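Local coordinates for protein kojibiose phosphorylase (Gut metagenome, PDB 6W0P) that is a phosphorylase of glycoside hydrolase family 65, built from an N-terminal domain rich in beta strands, a central helical catalytic domain and a small C-terminal domain, at residues F319-A324 and L357-Y362; Q323-F328 and A368-M373; T331-A336 and I372-N377. All blocks are in the same frame, centred on the assembly; numbering follows the deposited sequence.

Contact 1: residues F319-A324 and L357-Y362; sequences FQMIQA and LPFYLY
M321 and F359 lie alongside each other with their side chains running in opposite directions, so that the root of each meets the outer part of the other. M321 CB rests over one face of the F359 ring, 4.2 Å from its centroid, as a CH-pi contact. The thioether chain is bent at chi2 and again at chi3 (-80°), which places CE beside F359, 3.7 Å from F359 CB. CE also lies 3.8 Å from Y360 CE2, so the methyl touches both aromatic residues. These two rings also pack on each other: F359 CD2 sits 3.8 Å above the Y360 plane, over its centre, while Y360 CE1 lies at the F359 edge. I322 CG1 lies near the F359 ring plane, at the tip, 4.4 Å from F359 CZ.

The polar tie is a hydrogen bond from Y360 OH to M321 O, 2.7 Å long. The donor meets the carbonyl at a C=O...donor angle of 127° and is tilted from its plane, while M321 O lies near the plane of the phenol ring. One phenol thus joins the backbone of helix 308-324 to helix 351-361 within an otherwise apolar, buried contact. W673 adds an edge-to-face ring against F359, and A670 of the same helix 666-680 touches M321. The short segments cross at 86° with axes 11.3 Å apart, a near-perpendicular helix crossing inside the central catalytic domain, which belongs to the six-hairpin clan of helical barrels.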
ATOM      1  N   PHE A 319     -17.008  14.301  31.875  1.00 27.48           N
ATOM      2  CA  PHE A 319     -17.911  15.212  31.132  1.00 27.55           C
ATOM      3  C   PHE A 319     -17.972  14.792  29.663  1.00 27.60           C
ATOM      4  O   PHE A 319     -19.092  14.658  29.126  1.00 27.81           O
ATOM      5  CB  PHE A 319     -17.488  16.667  31.328  1.00 27.61           C
ATOM      6  CG  PHE A 319     -18.312  17.635  30.521  1.00 27.39           C
ATOM      7  CD1 PHE A 319     -19.528  18.082  30.999  1.00 27.53           C
ATOM      8  CD2 PHE A 319     -17.888  18.050  29.276  1.00 27.19           C
ATOM      9  CE1 PHE A 319     -20.301  18.949  30.247  1.00 28.13           C
ATOM     10  CE2 PHE A 319     -18.651  18.936  28.535  1.00 27.81           C
ATOM     11  CZ  PHE A 319     -19.858  19.374  29.014  1.00 27.84           C
ATOM     12  N   GLN A 320     -16.815  14.594  29.028  1.00 28.00           N
ATOM     13  CA  GLN A 320     -16.716  14.202  27.592  1.00 28.11           C
ATOM     14  C   GLN A 320     -17.264  12.783  27.348  1.00 28.14           C
ATOM     15  O   GLN A 320     -17.774  12.515  26.230  1.00 27.13           O
ATOM     16  CB  GLN A 320     -15.270  14.324  27.103  1.00 27.97           C
ATOM     17  CG  GLN A 320     -14.779  15.764  27.011  1.00 27.86           C
ATOM     18  CD  GLN A 320     -15.608  16.610  26.064  1.00 28.67           C
ATOM     19  OE1 GLN A 320     -16.422  16.113  25.275  1.00 28.86           O
ATOM     20  NE2 GLN A 320     -15.406  17.914  26.140  1.00 28.81           N
ATOM     21  N   MET A 321     -17.118  11.877  28.310  1.00 29.07           N
ATOM     22  CA  MET A 321     -17.646  10.496  28.181  1.00 30.23           C
ATOM     23  C   MET A 321     -19.173  10.582  28.143  1.00 30.30           C
ATOM     24  O   MET A 321     -19.760   9.880  27.346  1.00 31.07           O
ATOM     25  CB  MET A 321     -17.223   9.568  29.330  1.00 31.41           C
ATOM     26  CG  MET A 321     -15.735   9.203  29.344  1.00 32.52           C
ATOM     27  SD  MET A 321     -15.250   8.235  27.909  1.00 34.53           S
ATOM     28  CE  MET A 321     -15.827   6.622  28.437  1.00 35.05           C
ATOM     29  N   ILE A 322     -19.765  11.414  28.984  1.00 30.57           N
ATOM     30  CA  ILE A 322     -21.242  11.573  29.107  1.00 32.24           C
ATOM     31  C   ILE A 322     -21.744  12.268  27.826  1.00 31.19           C
ATOM     32  O   ILE A 322     -22.855  11.933  27.340  1.00 31.67           O
ATOM     33  CB  ILE A 322     -21.608  12.323  30.421  1.00 33.93           C
ATOM     34  CG1 ILE A 322     -21.188  11.518  31.665  1.00 36.58           C
ATOM     35  CG2 ILE A 322     -23.093  12.609  30.438  1.00 34.43           C
ATOM     36  CD1 ILE A 322     -21.080  12.283  33.026  1.00 37.47           C
ATOM     37  N   GLN A 323     -20.958  13.194  27.280  1.00 30.08           N
ATOM     38  CA  GLN A 323     -21.275  13.930  26.018  1.00 29.85           C
ATOM     39  C   GLN A 323     -21.196  12.989  24.815  1.00 29.32           C
ATOM     40  O   GLN A 323     -22.059  13.098  23.911  1.00 29.28           O
ATOM     41  CB  GLN A 323     -20.333  15.118  25.811  1.00 29.39           C
ATOM     42  CG  GLN A 323     -20.674  16.324  26.684  1.00 29.08           C
ATOM     43  CD  GLN A 323     -20.230  17.637  26.091  1.00 28.17           C
ATOM     44  OE1 GLN A 323     -20.988  18.593  26.081  1.00 27.91           O
ATOM     45  NE2 GLN A 323     -19.008  17.687  25.595  1.00 27.24           N
ATOM     46  N   ALA A 324     -20.230  12.077  24.819  1.00 29.07           N
ATOM     47  CA  ALA A 324     -19.989  11.156  23.687  1.00 29.24           C
ATOM     48  C   ALA A 324     -21.146  10.161  23.513  1.00 29.47           C
ATOM     49  O   ALA A 324     -21.447   9.822  22.359  1.00 29.50           O
ATOM     50  CB  ALA A 324     -18.677  10.443  23.890  1.00 29.33           C
ATOM     51  N   LEU A 357     -16.112   0.706  26.698  1.00 30.04           N
ATOM     52  CA  LEU A 357     -17.378   0.107  27.204  1.00 29.73           C
ATOM     53  C   LEU A 357     -17.431   0.156  28.729  1.00 29.29           C
ATOM     54  O   LEU A 357     -18.472   0.488  29.286  1.00 30.20           O
ATOM     55  CB  LEU A 357     -17.508  -1.327  26.690  1.00 29.65           C
ATOM     56  CG  LEU A 357     -18.799  -2.043  27.060  1.00 30.23           C
ATOM     57  CD1 LEU A 357     -19.994  -1.277  26.542  1.00 31.11           C
ATOM     58  CD2 LEU A 357     -18.794  -3.453  26.517  1.00 30.09           C
ATOM     59  N   PRO A 358     -16.372  -0.236  29.474  1.00 28.52           N
ATOM     60  CA  PRO A 358     -16.497  -0.426  30.920  1.00 28.12           C
ATOM     61  C   PRO A 358     -17.056   0.772  31.702  1.00 28.31           C
ATOM     62  O   PRO A 358     -17.823   0.587  32.613  1.00 27.90           O
ATOM     63  CB  PRO A 358     -15.048  -0.688  31.331  1.00 28.03           C
ATOM     64  CG  PRO A 358     -14.458  -1.373  30.128  1.00 27.77           C
ATOM     65  CD  PRO A 358     -15.028  -0.584  28.980  1.00 28.08           C
ATOM     66  N   PHE A 359     -16.689   1.993  31.329  1.00 28.40           N
ATOM     67  CA  PHE A 359     -17.275   3.192  31.981  1.00 29.05           C
ATOM     68  C   PHE A 359     -18.810   3.086  31.900  1.00 29.33           C
ATOM     69  O   PHE A 359     -19.503   3.357  32.905  1.00 28.54           O
ATOM     70  CB  PHE A 359     -16.756   4.489  31.358  1.00 29.14           C
ATOM     71  CG  PHE A 359     -17.500   5.698  31.854  1.00 29.61           C
ATOM     72  CD1 PHE A 359     -17.170   6.284  33.066  1.00 30.39           C
ATOM     73  CD2 PHE A 359     -18.557   6.225  31.135  1.00 29.98           C
ATOM     74  CE1 PHE A 359     -17.887   7.370  33.546  1.00 30.52           C
ATOM     75  CE2 PHE A 359     -19.261   7.328  31.602  1.00 29.91           C
ATOM     76  CZ  PHE A 359     -18.923   7.895  32.805  1.00 30.11           C
ATOM     77  N   TYR A 360     -19.347   2.719  30.734  1.00 29.54           N
ATOM     78  CA  TYR A 360     -20.822   2.681  30.498  1.00 30.53           C
ATOM     79  C   TYR A 360     -21.451   1.499  31.253  1.00 30.09           C
ATOM     80  O   TYR A 360     -22.565   1.657  31.744  1.00 30.74           O
ATOM     81  CB  TYR A 360     -21.154   2.726  29.001  1.00 30.60           C
ATOM     82  CG  TYR A 360     -20.626   3.977  28.343  1.00 31.01           C
ATOM     83  CD1 TYR A 360     -21.270   5.198  28.487  1.00 31.14           C
ATOM     84  CD2 TYR A 360     -19.469   3.943  27.576  1.00 30.67           C
ATOM     85  CE1 TYR A 360     -20.767   6.353  27.907  1.00 31.16           C
ATOM     86  CE2 TYR A 360     -18.948   5.089  26.997  1.00 30.99           C
ATOM     87  CZ  TYR A 360     -19.599   6.302  27.161  1.00 31.65           C
ATOM     88  OH  TYR A 360     -19.074   7.432  26.582  1.00 32.59           O
ATOM     89  N   LEU A 361     -20.755   0.366  31.349  1.00 30.70           N
ATOM     90  CA  LEU A 361     -21.235  -0.857  32.039  1.00 30.84           C
ATOM     91  C   LEU A 361     -21.539  -0.533  33.504  1.00 31.17           C
ATOM     92  O   LEU A 361     -22.486  -1.098  34.029  1.00 30.87           O
ATOM     93  CB  LEU A 361     -20.186  -1.963  31.930  1.00 30.74           C
ATOM     94  CG  LEU A 361     -20.147  -2.696  30.594  1.00 30.71           C
ATOM     95  CD1 LEU A 361     -18.916  -3.581  30.506  1.00 30.73           C
ATOM     96  CD2 LEU A 361     -21.418  -3.502  30.344  1.00 30.58           C
ATOM     97  N   TYR A 362     -20.768   0.368  34.120  1.00 31.36           N
ATOM     98  CA  TYR A 362     -20.836   0.680  35.568  1.00 30.67           C
ATOM     99  C   TYR A 362     -21.631   1.961  35.838  1.00 30.68           C
ATOM    100  O   TYR A 362     -21.781   2.289  37.019  1.00 31.54           O
ATOM    101  CB  TYR A 362     -19.423   0.740  36.149  1.00 30.45           C
ATOM    102  CG  TYR A 362     -18.794  -0.613  36.324  1.00 30.23           C
ATOM    103  CD1 TYR A 362     -19.157  -1.432  37.381  1.00 30.19           C
ATOM    104  CD2 TYR A 362     -17.852  -1.085  35.421  1.00 29.92           C
ATOM    105  CE1 TYR A 362     -18.583  -2.678  37.538  1.00 30.52           C
ATOM    106  CE2 TYR A 362     -17.260  -2.326  35.570  1.00 29.76           C
ATOM    107  CZ  TYR A 362     -17.644  -3.132  36.627  1.00 30.29           C
ATOM    108  OH  TYR A 362     -17.098  -4.374  36.773  1.00 30.95           O
TER

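Contact 2: residues Q323-F328 and A368-M373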
ATOM      1  N   GLN A 323     -20.958  13.194  27.280  1.00 30.08           N
ATOM      2  CA  GLN A 323     -21.275  13.930  26.018  1.00 29.85           C
ATOM      3  C   GLN A 323     -21.196  12.989  24.815  1.00 29.32           C
ATOM      4  O   GLN A 323     -22.059  13.098  23.911  1.00 29.28           O
ATOM      5  CB  GLN A 323     -20.333  15.118  25.811  1.00 29.39           C
ATOM      6  CG  GLN A 323     -20.674  16.324  26.684  1.00 29.08           C
ATOM      7  CD  GLN A 323     -20.230  17.637  26.091  1.00 28.17           C
ATOM      8  OE1 GLN A 323     -20.988  18.593  26.081  1.00 27.91           O
ATOM      9  NE2 GLN A 323     -19.008  17.687  25.595  1.00 27.24           N
ATOM     10  N   ALA A 324     -20.230  12.077  24.819  1.00 29.07           N
ATOM     11  CA  ALA A 324     -19.989  11.156  23.687  1.00 29.24           C
ATOM     12  C   ALA A 324     -21.146  10.161  23.513  1.00 29.47           C
ATOM     13  O   ALA A 324     -21.447   9.822  22.359  1.00 29.50           O
ATOM     14  CB  ALA A 324     -18.677  10.443  23.890  1.00 29.33           C
ATOM     15  N   TYR A 325     -21.735   9.655  24.602  1.00 29.65           N
ATOM     16  CA  TYR A 325     -22.756   8.573  24.543  1.00 29.84           C
ATOM     17  C   TYR A 325     -23.612   8.540  25.811  1.00 30.40           C
ATOM     18  O   TYR A 325     -23.060   8.588  26.911  1.00 29.79           O
ATOM     19  CB  TYR A 325     -22.061   7.221  24.394  1.00 29.35           C
ATOM     20  CG  TYR A 325     -22.818   6.230  23.554  1.00 29.23           C
ATOM     21  CD1 TYR A 325     -22.858   6.371  22.188  1.00 28.45           C
ATOM     22  CD2 TYR A 325     -23.509   5.172  24.114  1.00 29.25           C
ATOM     23  CE1 TYR A 325     -23.565   5.493  21.395  1.00 28.61           C
ATOM     24  CE2 TYR A 325     -24.229   4.276  23.329  1.00 29.33           C
ATOM     25  CZ  TYR A 325     -24.246   4.429  21.955  1.00 29.16           C
ATOM     26  OH  TYR A 325     -24.899   3.541  21.141  1.00 28.50           O
ATOM     27  N   HIS A 326     -24.931   8.427  25.681  1.00 31.34           N
ATOM     28  CA  HIS A 326     -25.798   8.217  26.873  1.00 31.81           C
ATOM     29  C   HIS A 326     -26.967   7.277  26.561  1.00 32.90           C
ATOM     30  O   HIS A 326     -27.898   7.249  27.365  1.00 33.70           O
ATOM     31  CB  HIS A 326     -26.246   9.567  27.447  1.00 32.10           C
ATOM     32  CG  HIS A 326     -27.183  10.337  26.568  1.00 32.27           C
ATOM     33  ND1 HIS A 326     -26.743  11.158  25.560  1.00 31.87           N
ATOM     34  CD2 HIS A 326     -28.535  10.427  26.567  1.00 32.80           C
ATOM     35  CE1 HIS A 326     -27.789  11.714  24.966  1.00 32.34           C
ATOM     36  NE2 HIS A 326     -28.903  11.285  25.561  1.00 32.68           N
ATOM     37  N   GLY A 327     -26.915   6.518  25.461  1.00 33.06           N
ATOM     38  CA  GLY A 327     -27.964   5.554  25.107  1.00 33.75           C
ATOM     39  C   GLY A 327     -29.104   6.222  24.363  1.00 34.88           C
ATOM     40  O   GLY A 327     -30.247   5.736  24.461  1.00 35.71           O
ATOM     41  N   PHE A 328     -28.838   7.303  23.634  1.00 34.79           N
ATOM     42  CA  PHE A 328     -29.890   8.005  22.863  1.00 35.54           C
ATOM     43  C   PHE A 328     -30.362   7.134  21.694  1.00 35.63           C
ATOM     44  O   PHE A 328     -31.545   7.219  21.354  1.00 35.63           O
ATOM     45  CB  PHE A 328     -29.408   9.344  22.310  1.00 36.55           C
ATOM     46  CG  PHE A 328     -30.494  10.103  21.591  1.00 37.24           C
ATOM     47  CD1 PHE A 328     -31.493  10.754  22.310  1.00 37.72           C
ATOM     48  CD2 PHE A 328     -30.529  10.153  20.204  1.00 38.04           C
ATOM     49  CE1 PHE A 328     -32.508  11.441  21.662  1.00 37.99           C
ATOM     50  CE2 PHE A 328     -31.557  10.827  19.555  1.00 38.79           C
ATOM     51  CZ  PHE A 328     -32.536  11.474  20.283  1.00 38.88           C
ATOM     52  N   ALA A 368     -24.393   1.090  27.592  1.00 33.67           N
ATOM     53  CA  ALA A 368     -23.592  -0.144  27.380  1.00 33.69           C
ATOM     54  C   ALA A 368     -24.274  -1.026  26.325  1.00 34.01           C
ATOM     55  O   ALA A 368     -23.616  -1.443  25.370  1.00 33.16           O
ATOM     56  CB  ALA A 368     -23.407  -0.900  28.671  1.00 33.15           C
ATOM     57  N   LYS A 369     -25.563  -1.304  26.492  1.00 35.23           N
ATOM     58  CA  LYS A 369     -26.330  -2.181  25.563  1.00 36.51           C
ATOM     59  C   LYS A 369     -26.386  -1.548  24.161  1.00 35.39           C
ATOM     60  O   LYS A 369     -26.247  -2.293  23.181  1.00 34.70           O
ATOM     61  CB  LYS A 369     -27.725  -2.465  26.133  1.00 39.46           C
ATOM     62  CG  LYS A 369     -28.718  -3.104  25.172  1.00 42.16           C
ATOM     63  CD  LYS A 369     -29.704  -4.081  25.817  1.00 45.39           C
ATOM     64  CE  LYS A 369     -31.093  -3.507  26.043  1.00 48.66           C
ATOM     65  NZ  LYS A 369     -31.875  -4.337  27.000  1.00 50.91           N
ATOM     66  N   ASP A 370     -26.545  -0.221  24.065  1.00 34.63           N
ATOM     67  CA  ASP A 370     -26.662   0.508  22.772  1.00 33.40           C
ATOM     68  C   ASP A 370     -25.342   0.430  22.005  1.00 33.47           C
ATOM     69  O   ASP A 370     -25.397   0.219  20.769  1.00 33.13           O
ATOM     70  CB  ASP A 370     -27.180   1.933  22.958  1.00 32.83           C
ATOM     71  CG  ASP A 370     -28.702   2.006  22.992  1.00 33.47           C
ATOM     72  OD1 ASP A 370     -29.317   0.940  22.893  1.00 33.19           O
ATOM     73  OD2 ASP A 370     -29.269   3.125  23.132  1.00 33.53           O
ATOM     74  N   LEU A 371     -24.204   0.548  22.695  1.00 33.49           N
ATOM     75  CA  LEU A 371     -22.871   0.355  22.068  1.00 33.75           C
ATOM     76  C   LEU A 371     -22.814  -1.009  21.367  1.00 34.12           C
ATOM     77  O   LEU A 371     -22.341  -1.041  20.217  1.00 34.78           O
ATOM     78  CB  LEU A 371     -21.764   0.498  23.114  1.00 33.39           C
ATOM     79  CG  LEU A 371     -21.435   1.936  23.463  1.00 33.35           C
ATOM     80  CD1 LEU A 371     -20.415   2.008  24.584  1.00 33.82           C
ATOM     81  CD2 LEU A 371     -20.924   2.672  22.243  1.00 33.40           C
ATOM     82  N   ILE A 372     -23.306  -2.088  21.992  1.00 34.53           N
ATOM     83  CA  ILE A 372     -23.330  -3.438  21.350  1.00 33.90           C
ATOM     84  C   ILE A 372     -24.401  -3.484  20.244  1.00 34.40           C
ATOM     85  O   ILE A 372     -24.134  -4.112  19.211  1.00 33.97           O
ATOM     86  CB  ILE A 372     -23.494  -4.525  22.406  1.00 34.28           C
ATOM     87  CG1 ILE A 372     -22.309  -4.512  23.370  1.00 34.72           C
ATOM     88  CG2 ILE A 372     -23.670  -5.886  21.772  1.00 35.40           C
ATOM     89  CD1 ILE A 372     -22.679  -4.898  24.793  1.00 35.08           C
ATOM     90  N   MET A 373     -25.537  -2.799  20.403  1.00 34.56           N
ATOM     91  CA  MET A 373     -26.649  -2.828  19.404  1.00 34.38           C
ATOM     92  C   MET A 373     -26.169  -2.139  18.128  1.00 33.81           C
ATOM     93  O   MET A 373     -26.565  -2.562  17.000  1.00 33.20           O
ATOM     94  CB  MET A 373     -27.910  -2.120  19.912  1.00 34.74           C
ATOM     95  CG  MET A 373     -28.688  -2.896  20.968  1.00 35.37           C
ATOM     96  SD  MET A 373     -29.011  -4.607  20.577  1.00 36.09           S
ATOM     97  CE  MET A 373     -29.930  -4.433  19.053  1.00 36.34           C
TER
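Y325 lays its ring on L371. L371 CD2 stands above the middle of the ring, 3.8 Å from its centroid and only 11° off the normal, a clear CH-pi geometry. With chi1 at -79°, anti to the carbonyl carbon, L371 CG is carried over the same ring, 3.6 Å from Y325 CE2, whereas D370 CB is at the ring's edge. The side chains of Y325 and L371 run past each other in opposite directions.

No hydrogen bond crosses between the segments. The phenol oxygen reaches the helix surface, with Y325 OH 3.3 Å from D370 CB, and the ring and carboxylate planes are perpendicular. The hydroxyl's hydrogen bond goes instead to the backbone oxygen of N332, further along the same connection. D370 OD2 lies 3.1 Å from G327 O; both are acceptors, so this proximity would tend to be repulsive and might raise the pKa of the carboxylate.

The CA atoms of G327 and D370 approach to 5.7 Å, at a glycine with positive phi. Outside the segments, E38 OE1 accepts hydrogen bonds from the backbone N of H326 and F328. Y325 is the first residue to leave helical angles after helix 308-324, and the contact is the packing of a helix-exit loop against the flank of helix 365-376 in the family 65 catalytic domain.

Contact 3: residues T331-A336 and I372-N377; sequences TNTIGA and IMFRYN
The long connection between helices 308-324 and 351-361 passes over the C-terminal end of helix 365-376, where T333 covers the ring of F374. T333 CB lies 3.7 Å from the ring centroid, 13° off the normal, which makes this a CH-pi contact over the centre of one face. F374 CG, anti to its backbone N (chi1 159°), is thereby placed 3.7 Å from T333 CB. The threonine branches spread over different parts of the ring: OG1 is 3.7 Å from F374 CD2, and CG2 is 4.0 Å from F374 CZ.

Backbone oxygens of the loop come in obliquely. N332 O stands 3.4 Å from F374 CB; T331 O, likewise near F374, accepts a hydrogen bond from R401. The two backbones run close here, with 4.6 Å between the CA atoms of T331 and F374. At the outer margin T331 CG2 touches the amide of N377, 3.9 Å from its ND2, and that ND2 is hydrogen-bonded to P330, just before the loop segment.

Around this contact, I372 and M373 face helix 437-458, R375 packs on V423 of helix 418-434, and a salt bridge from R375 to E353 ties the end of helix 365-376 to helix 351-361.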
ATOM      1  N   THR A 331     -28.344   2.775  17.044  1.00 34.29           N
ATOM      2  CA  THR A 331     -27.584   2.850  15.766  1.00 33.91           C
ATOM      3  C   THR A 331     -26.467   3.900  15.884  1.00 32.90           C
ATOM      4  O   THR A 331     -25.877   4.260  14.842  1.00 33.25           O
ATOM      5  CB  THR A 331     -28.524   3.106  14.571  1.00 34.11           C
ATOM      6  OG1 THR A 331     -29.114   4.403  14.698  1.00 33.19           O
ATOM      7  CG2 THR A 331     -29.627   2.073  14.473  1.00 34.43           C
ATOM      8  N   ASN A 332     -26.180   4.402  17.081  1.00 32.75           N
ATOM      9  CA  ASN A 332     -25.103   5.409  17.295  1.00 32.14           C
ATOM     10  C   ASN A 332     -23.896   4.701  17.899  1.00 32.12           C
ATOM     11  O   ASN A 332     -24.087   3.668  18.551  1.00 31.65           O
ATOM     12  CB  ASN A 332     -25.532   6.578  18.182  1.00 32.29           C
ATOM     13  CG  ASN A 332     -26.303   7.652  17.447  1.00 32.36           C
ATOM     14  OD1 ASN A 332     -26.352   7.652  16.217  1.00 33.69           O
ATOM     15  ND2 ASN A 332     -26.928   8.551  18.189  1.00 31.55           N
ATOM     16  N   THR A 333     -22.699   5.249  17.696  1.00 32.31           N
ATOM     17  CA  THR A 333     -21.462   4.711  18.301  1.00 32.34           C
ATOM     18  C   THR A 333     -20.547   5.875  18.680  1.00 32.00           C
ATOM     19  O   THR A 333     -20.852   7.026  18.339  1.00 32.59           O
ATOM     20  CB  THR A 333     -20.773   3.718  17.356  1.00 32.23           C
ATOM     21  OG1 THR A 333     -19.724   3.046  18.060  1.00 32.84           O
ATOM     22  CG2 THR A 333     -20.186   4.401  16.146  1.00 32.58           C
ATOM     23  N   ILE A 334     -19.460   5.548  19.363  1.00 30.87           N
ATOM     24  CA  ILE A 334     -18.418   6.511  19.806  1.00 30.32           C
ATOM     25  C   ILE A 334     -17.328   6.557  18.725  1.00 30.32           C
ATOM     26  O   ILE A 334     -16.740   5.496  18.432  1.00 30.34           O
ATOM     27  CB  ILE A 334     -17.871   6.071  21.178  1.00 29.46           C
ATOM     28  CG1 ILE A 334     -19.000   5.961  22.206  1.00 29.46           C
ATOM     29  CG2 ILE A 334     -16.759   6.988  21.637  1.00 29.65           C
ATOM     30  CD1 ILE A 334     -18.559   5.611  23.593  1.00 29.65           C
ATOM     31  N   GLY A 335     -17.069   7.737  18.165  1.00 30.13           N
ATOM     32  CA  GLY A 335     -15.876   8.000  17.339  1.00 29.94           C
ATOM     33  C   GLY A 335     -14.606   8.155  18.185  1.00 29.45           C
ATOM     34  O   GLY A 335     -14.682   8.624  19.341  1.00 28.48           O
ATOM     35  N   ALA A 336     -13.454   7.841  17.595  1.00 28.80           N
ATOM     36  CA  ALA A 336     -12.117   8.007  18.200  1.00 28.49           C
ATOM     37  C   ALA A 336     -11.867   9.446  18.689  1.00 28.47           C
ATOM     38  O   ALA A 336     -10.978   9.599  19.554  1.00 28.04           O
ATOM     39  CB  ALA A 336     -11.061   7.588  17.212  1.00 28.30           C
ATOM     40  N   ILE A 372     -23.306  -2.088  21.992  1.00 34.53           N
ATOM     41  CA  ILE A 372     -23.330  -3.438  21.350  1.00 33.90           C
ATOM     42  C   ILE A 372     -24.401  -3.484  20.244  1.00 34.40           C
ATOM     43  O   ILE A 372     -24.134  -4.112  19.211  1.00 33.97           O
ATOM     44  CB  ILE A 372     -23.494  -4.525  22.406  1.00 34.28           C
ATOM     45  CG1 ILE A 372     -22.309  -4.512  23.370  1.00 34.72           C
ATOM     46  CG2 ILE A 372     -23.670  -5.886  21.772  1.00 35.40           C
ATOM     47  CD1 ILE A 372     -22.679  -4.898  24.793  1.00 35.08           C
ATOM     48  N   MET A 373     -25.537  -2.799  20.403  1.00 34.56           N
ATOM     49  CA  MET A 373     -26.649  -2.828  19.404  1.00 34.38           C
ATOM     50  C   MET A 373     -26.169  -2.139  18.128  1.00 33.81           C
ATOM     51  O   MET A 373     -26.565  -2.562  17.000  1.00 33.20           O
ATOM     52  CB  MET A 373     -27.910  -2.120  19.912  1.00 34.74           C
ATOM     53  CG  MET A 373     -28.688  -2.896  20.968  1.00 35.37           C
ATOM     54  SD  MET A 373     -29.011  -4.607  20.577  1.00 36.09           S
ATOM     55  CE  MET A 373     -29.930  -4.433  19.053  1.00 36.34           C
ATOM     56  N   PHE A 374     -25.304  -1.139  18.274  1.00 33.03           N
ATOM     57  CA  PHE A 374     -24.688  -0.518  17.083  1.00 33.01           C
ATOM     58  C   PHE A 374     -24.099  -1.639  16.227  1.00 32.89           C
ATOM     59  O   PHE A 374     -24.251  -1.563  14.995  1.00 33.67           O
ATOM     60  CB  PHE A 374     -23.626   0.527  17.424  1.00 32.80           C
ATOM     61  CG  PHE A 374     -22.695   0.759  16.263  1.00 33.15           C
ATOM     62  CD1 PHE A 374     -23.131   1.411  15.121  1.00 33.46           C
ATOM     63  CD2 PHE A 374     -21.407   0.260  16.284  1.00 33.29           C
ATOM     64  CE1 PHE A 374     -22.280   1.612  14.046  1.00 33.68           C
ATOM     65  CE2 PHE A 374     -20.561   0.446  15.204  1.00 33.91           C
ATOM     66  CZ  PHE A 374     -20.999   1.123  14.086  1.00 33.78           C
ATOM     67  N   ARG A 375     -23.423  -2.608  16.855  1.00 32.50           N
ATOM     68  CA  ARG A 375     -22.745  -3.734  16.155  1.00 33.25           C
ATOM     69  C   ARG A 375     -23.785  -4.736  15.644  1.00 33.99           C
ATOM     70  O   ARG A 375     -23.597  -5.271  14.557  1.00 34.03           O
ATOM     71  CB  ARG A 375     -21.722  -4.416  17.068  1.00 33.10           C
ATOM     72  CG  ARG A 375     -20.597  -3.492  17.512  1.00 32.93           C
ATOM     73  CD  ARG A 375     -19.755  -2.929  16.369  1.00 33.03           C
ATOM     74  NE  ARG A 375     -18.496  -2.369  16.866  1.00 32.90           N
ATOM     75  CZ  ARG A 375     -17.498  -1.909  16.122  1.00 32.33           C
ATOM     76  NH1 ARG A 375     -17.575  -1.918  14.805  1.00 32.30           N
ATOM     77  NH2 ARG A 375     -16.412  -1.431  16.705  1.00 32.51           N
ATOM     78  N   TYR A 376     -24.828  -5.019  16.414  1.00 35.37           N
ATOM     79  CA  TYR A 376     -25.918  -5.908  15.950  1.00 36.93           C
ATOM     80  C   TYR A 376     -26.498  -5.295  14.675  1.00 36.44           C
ATOM     81  O   TYR A 376     -26.724  -6.022  13.703  1.00 37.13           O
ATOM     82  CB  TYR A 376     -27.012  -6.138  16.995  1.00 38.88           C
ATOM     83  CG  TYR A 376     -28.055  -7.075  16.451  1.00 41.28           C
ATOM     84  CD1 TYR A 376     -27.838  -8.443  16.418  1.00 42.14           C
ATOM     85  CD2 TYR A 376     -29.177  -6.577  15.808  1.00 43.05           C
ATOM     86  CE1 TYR A 376     -28.751  -9.301  15.824  1.00 44.60           C
ATOM     87  CE2 TYR A 376     -30.102  -7.419  15.211  1.00 44.68           C
ATOM     88  CZ  TYR A 376     -29.887  -8.784  15.212  1.00 45.89           C
ATOM     89  OH  TYR A 376     -30.815  -9.590  14.620  1.00 47.73           O
ATOM     90  N   ASN A 377     -26.676  -3.977  14.656  1.00 35.60           N
ATOM     91  CA  ASN A 377     -27.396  -3.288  13.558  1.00 35.33           C
ATOM     92  C   ASN A 377     -26.463  -3.086  12.361  1.00 35.69           C
ATOM     93  O   ASN A 377     -26.953  -2.556  11.354  1.00 35.50           O
ATOM     94  CB  ASN A 377     -28.053  -1.993  14.045  1.00 34.89           C
ATOM     95  CG  ASN A 377     -29.224  -2.241  14.970  1.00 35.16           C
ATOM     96  OD1 ASN A 377     -30.044  -3.123  14.714  1.00 36.45           O
ATOM     97  ND2 ASN A 377     -29.322  -1.472  16.041  1.00 34.91           N
TER

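Overall arrangement
The three contacts form a row: the centres of contacts 1 and 2 are about 8 Å apart, those of contacts 2 and 3 about 7 Å, and those of contacts 1 and 3 about 14 Å. In the chain the first partners come in order, 319-324, 323-328 and 331-336, followed by 357-362, 368-373 and 372-377 in the same order. Contacts 1 and 2 share the end of helix 308-324; contacts 2 and 3 share helix 365-376. Y360 packs on Y325, L371 and I334, linking the row. Helix 308-324 and its following loop thus line successive helices 351-361 and 365-376, giving the central catalytic domain a row of mostly buried contacts.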